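Putative transcription regulator (Lactobacillus plantarum WCFS1, PDB 3COL) probably binds DNA as a TetR-family transcription regulator, pairing an N-terminal helix-turn-helix domain with an all-helical C-terminal part. Local coordinates at residues R88-V93 and Y180-I185. Numbering follows the deposited sequence.
Sequences RIRLYV and YTFGDI
F182, in the first turn of the C-terminal helix 182-193, packs against V93 and R90 of helix 85-102, a small helix-to-helix contact in which an aromatic ring meets backbone carbonyls and one apolar side chain. It lies in the all-helical C-terminal part of a TetR-type regulator and illustrates how an aromatic ring fills the gap between neighbouring helices: the CA atoms of V93 and F182 are 9.3 Å from each other. The CB of F182 faces helix 85-102, and a chi1 of 167° holds CG trans to the main-chain nitrogen, extending the side chain until the CE1 and CZ end of the ring meets that helix. CE1 approaches the carbonyl O of V93 at 3.9 Å, and CZ comes within 4.0 Å of the carbonyl O of R90; both oxygens meet the ring obliquely. The apolar side-chain partner is V93, whose CG1 lies 4.1 Å from CE1 of F182, the two side chains crossing at roughly a right angle. No hydrogen bond crosses between 88-93 and 180-185, and the 123 Å² buried is a modest sum. The surroundings extend the packing: Y97 meets the F182 ring edge-to-face, and F186, one turn on, touches both R90 and V93. I185, on the same helix, packs on L154 of the second subunit, which puts this helix close to the dimer partner. Before F182 the helix is opened by a capping box, in which T181 as N-cap and D184 exchange bonds. D184 N donates to OG1 of T181 at 3.0 Å, and in return T181 N points at OD2 of D184, a nearly straight bond (169°) that meets the carboxylate from above its plane.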
ATOM      1  N   ARG A  88      -4.923 -13.735 -19.939  1.00  9.52           N
ATOM      2  CA  ARG A  88      -5.195 -14.139 -18.562  1.00  9.94           C
ATOM      3  C   ARG A  88      -4.783 -13.076 -17.543  1.00  9.94           C
ATOM      4  O   ARG A  88      -5.470 -12.906 -16.561  1.00 10.65           O
ATOM      5  CB  ARG A  88      -4.502 -15.476 -18.215  1.00 10.08           C
ATOM      6  CG  ARG A  88      -5.102 -16.667 -18.939  1.00  8.40           C
ATOM      7  CD  ARG A  88      -4.483 -17.950 -18.394  1.00  9.10           C
ATOM      8  NE  ARG A  88      -3.285 -18.324 -19.136  1.00  9.37           N
ATOM      9  CZ  ARG A  88      -2.342 -19.144 -18.687  1.00 11.90           C
ATOM     10  NH1 ARG A  88      -1.306 -19.430 -19.471  1.00 12.98           N
ATOM     11  NH2 ARG A  88      -2.433 -19.671 -17.472  1.00  8.61           N
ATOM     12  N   ILE A  89      -3.656 -12.394 -17.757  1.00 10.25           N
ATOM     13  CA  ILE A  89      -3.275 -11.242 -16.921  1.00 10.84           C
ATOM     14  C   ILE A  89      -4.351 -10.129 -16.948  1.00 11.21           C
ATOM     15  O   ILE A  89      -4.733  -9.603 -15.913  1.00 12.37           O
ATOM     16  CB  ILE A  89      -1.842 -10.699 -17.265  1.00 10.60           C
ATOM     17  CG1 ILE A  89      -0.797 -11.723 -16.854  1.00 11.30           C
ATOM     18  CG2 ILE A  89      -1.529  -9.342 -16.491  1.00 10.03           C
ATOM     19  CD1 ILE A  89       0.605 -11.396 -17.334  1.00 10.84           C
ATOM     20  N   ARG A  90      -4.846  -9.791 -18.128  0.50 11.67           N
ATOM     21  CA  ARG A  90      -5.877  -8.775 -18.231  0.50 12.12           C
ATOM     22  C   ARG A  90      -7.150  -9.176 -17.475  0.50 11.81           C
ATOM     23  O   ARG A  90      -7.723  -8.362 -16.740  0.50 11.72           O
ATOM     24  CB  ARG A  90      -6.180  -8.436 -19.698  0.50 11.80           C
ATOM     25  CG  ARG A  90      -7.032  -7.165 -19.864  0.50 12.86           C
ATOM     26  CD  ARG A  90      -7.382  -6.880 -21.326  0.50 12.32           C
ATOM     27  NE  ARG A  90      -8.355  -7.856 -21.831  0.50 15.76           N
ATOM     28  CZ  ARG A  90      -8.050  -8.889 -22.621  0.50 14.03           C
ATOM     29  NH1 ARG A  90      -6.806  -9.081 -23.004  0.50 13.10           N
ATOM     30  NH2 ARG A  90      -8.996  -9.720 -23.036  0.50 14.64           N
ATOM     31  N   LEU A  91      -7.575 -10.429 -17.659  1.00 12.28           N
ATOM     32  CA  LEU A  91      -8.721 -11.004 -16.935  1.00 11.40           C
ATOM     33  C   LEU A  91      -8.499 -10.921 -15.437  1.00 11.35           C
ATOM     34  O   LEU A  91      -9.416 -10.582 -14.684  1.00  9.84           O
ATOM     35  CB  LEU A  91      -8.925 -12.476 -17.317  1.00 11.32           C
ATOM     36  CG  LEU A  91      -9.329 -12.797 -18.772  1.00 14.14           C
ATOM     37  CD1 LEU A  91      -9.418 -14.344 -18.946  1.00 16.63           C
ATOM     38  CD2 LEU A  91     -10.627 -12.083 -19.198  1.00 14.69           C
ATOM     39  N   TYR A  92      -7.281 -11.256 -15.008  1.00 11.46           N
ATOM     40  CA  TYR A  92      -6.966 -11.182 -13.578  1.00 12.99           C
ATOM     41  C   TYR A  92      -7.080  -9.768 -13.014  1.00 11.55           C
ATOM     42  O   TYR A  92      -7.730  -9.546 -12.004  1.00 11.94           O
ATOM     43  CB  TYR A  92      -5.574 -11.775 -13.297  1.00 14.24           C
ATOM     44  CG  TYR A  92      -5.125 -11.572 -11.872  1.00 16.50           C
ATOM     45  CD1 TYR A  92      -5.843 -12.110 -10.811  1.00 14.62           C
ATOM     46  CD2 TYR A  92      -4.011 -10.805 -11.594  1.00 16.55           C
ATOM     47  CE1 TYR A  92      -5.429 -11.896  -9.498  1.00 19.29           C
ATOM     48  CE2 TYR A  92      -3.608 -10.578 -10.307  1.00 19.87           C
ATOM     49  CZ  TYR A  92      -4.324 -11.122  -9.271  1.00 18.16           C
ATOM     50  OH  TYR A  92      -3.885 -10.904  -7.982  1.00 22.99           O
ATOM     51  N   VAL A  93      -6.406  -8.818 -13.648  1.00 12.08           N
ATOM     52  CA  VAL A  93      -6.373  -7.476 -13.152  1.00 10.84           C
ATOM     53  C   VAL A  93      -7.772  -6.856 -13.235  1.00 10.50           C
ATOM     54  O   VAL A  93      -8.155  -6.078 -12.376  1.00 10.29           O
ATOM     55  CB  VAL A  93      -5.327  -6.614 -13.908  1.00 11.89           C
ATOM     56  CG1 VAL A  93      -5.305  -5.186 -13.347  1.00  9.92           C
ATOM     57  CG2 VAL A  93      -3.928  -7.249 -13.778  1.00 11.90           C
ATOM     58  N   TYR A 180     -12.750   7.529 -14.454  1.00  5.79           N
ATOM     59  CA  TYR A 180     -11.784   6.702 -15.219  1.00  5.82           C
ATOM     60  C   TYR A 180     -12.357   5.352 -15.496  1.00  5.80           C
ATOM     61  O   TYR A 180     -13.164   4.852 -14.722  1.00  6.95           O
ATOM     62  CB  TYR A 180     -10.464   6.526 -14.428  1.00  5.03           C
ATOM     63  CG  TYR A 180      -9.838   7.870 -14.145  1.00  5.52           C
ATOM     64  CD1 TYR A 180      -9.053   8.530 -15.126  1.00  4.65           C
ATOM     65  CD2 TYR A 180     -10.067   8.511 -12.909  1.00  2.62           C
ATOM     66  CE1 TYR A 180      -8.514   9.790 -14.877  1.00  3.40           C
ATOM     67  CE2 TYR A 180      -9.524   9.768 -12.646  1.00  2.37           C
ATOM     68  CZ  TYR A 180      -8.758  10.395 -13.607  1.00  3.98           C
ATOM     69  OH  TYR A 180      -8.242  11.636 -13.286  1.00  5.69           O
ATOM     70  N   THR A 181     -11.947   4.748 -16.601  1.00  5.83           N
ATOM     71  CA  THR A 181     -12.419   3.433 -16.963  1.00  5.78           C
ATOM     72  C   THR A 181     -11.365   2.426 -16.533  1.00  5.41           C
ATOM     73  O   THR A 181     -10.245   2.806 -16.127  1.00  5.30           O
ATOM     74  CB  THR A 181     -12.602   3.332 -18.478  1.00  6.12           C
ATOM     75  OG1 THR A 181     -11.348   3.617 -19.106  1.00  6.96           O
ATOM     76  CG2 THR A 181     -13.660   4.333 -18.964  1.00  8.40           C
ATOM     77  N   PHE A 182     -11.728   1.149 -16.569  1.00  4.70           N
ATOM     78  CA  PHE A 182     -10.749   0.122 -16.315  1.00  4.14           C
ATOM     79  C   PHE A 182      -9.606   0.303 -17.325  1.00  3.91           C
ATOM     80  O   PHE A 182      -8.471   0.139 -16.980  1.00  4.04           O
ATOM     81  CB  PHE A 182     -11.362  -1.277 -16.455  1.00  4.20           C
ATOM     82  CG  PHE A 182     -10.309  -2.380 -16.515  1.00  3.94           C
ATOM     83  CD1 PHE A 182      -9.583  -2.708 -15.375  1.00  3.20           C
ATOM     84  CD2 PHE A 182     -10.048  -3.057 -17.701  1.00  2.00           C
ATOM     85  CE1 PHE A 182      -8.579  -3.703 -15.411  1.00  6.30           C
ATOM     86  CE2 PHE A 182      -9.043  -4.075 -17.743  1.00  2.00           C
ATOM     87  CZ  PHE A 182      -8.315  -4.383 -16.589  1.00  2.00           C
ATOM     88  N   GLY A 183      -9.933   0.607 -18.584  1.00  3.35           N
ATOM     89  CA  GLY A 183      -8.931   0.799 -19.604  1.00  3.67           C
ATOM     90  C   GLY A 183      -7.924   1.882 -19.192  1.00  3.64           C
ATOM     91  O   GLY A 183      -6.731   1.745 -19.430  1.00  2.68           O
ATOM     92  N   ASP A 184      -8.404   2.990 -18.635  1.00  3.64           N
ATOM     93  CA  ASP A 184      -7.479   4.071 -18.216  1.00  4.47           C
ATOM     94  C   ASP A 184      -6.481   3.596 -17.127  1.00  4.65           C
ATOM     95  O   ASP A 184      -5.278   3.883 -17.202  1.00  5.47           O
ATOM     96  CB  ASP A 184      -8.233   5.284 -17.663  1.00  3.67           C
ATOM     97  CG  ASP A 184      -9.133   5.942 -18.692  1.00  6.93           C
ATOM     98  OD1 ASP A 184      -8.780   5.948 -19.897  1.00  4.89           O
ATOM     99  OD2 ASP A 184     -10.196   6.450 -18.276  1.00  6.59           O
ATOM    100  N   ILE A 185      -7.002   2.920 -16.104  1.00  4.87           N
ATOM    101  CA  ILE A 185      -6.187   2.470 -14.982  1.00  4.95           C
ATOM    102  C   ILE A 185      -5.284   1.305 -15.399  1.00  4.98           C
ATOM    103  O   ILE A 185      -4.097   1.247 -15.023  1.00  5.45           O
ATOM    104  CB  ILE A 185      -7.097   2.048 -13.803  1.00  6.52           C
ATOM    105  CG1 ILE A 185      -8.078   3.169 -13.405  1.00  5.38           C
ATOM    106  CG2 ILE A 185      -6.254   1.519 -12.612  1.00  5.76           C
ATOM    107  CD1 ILE A 185      -7.393   4.543 -13.079  1.00  8.01           C
TER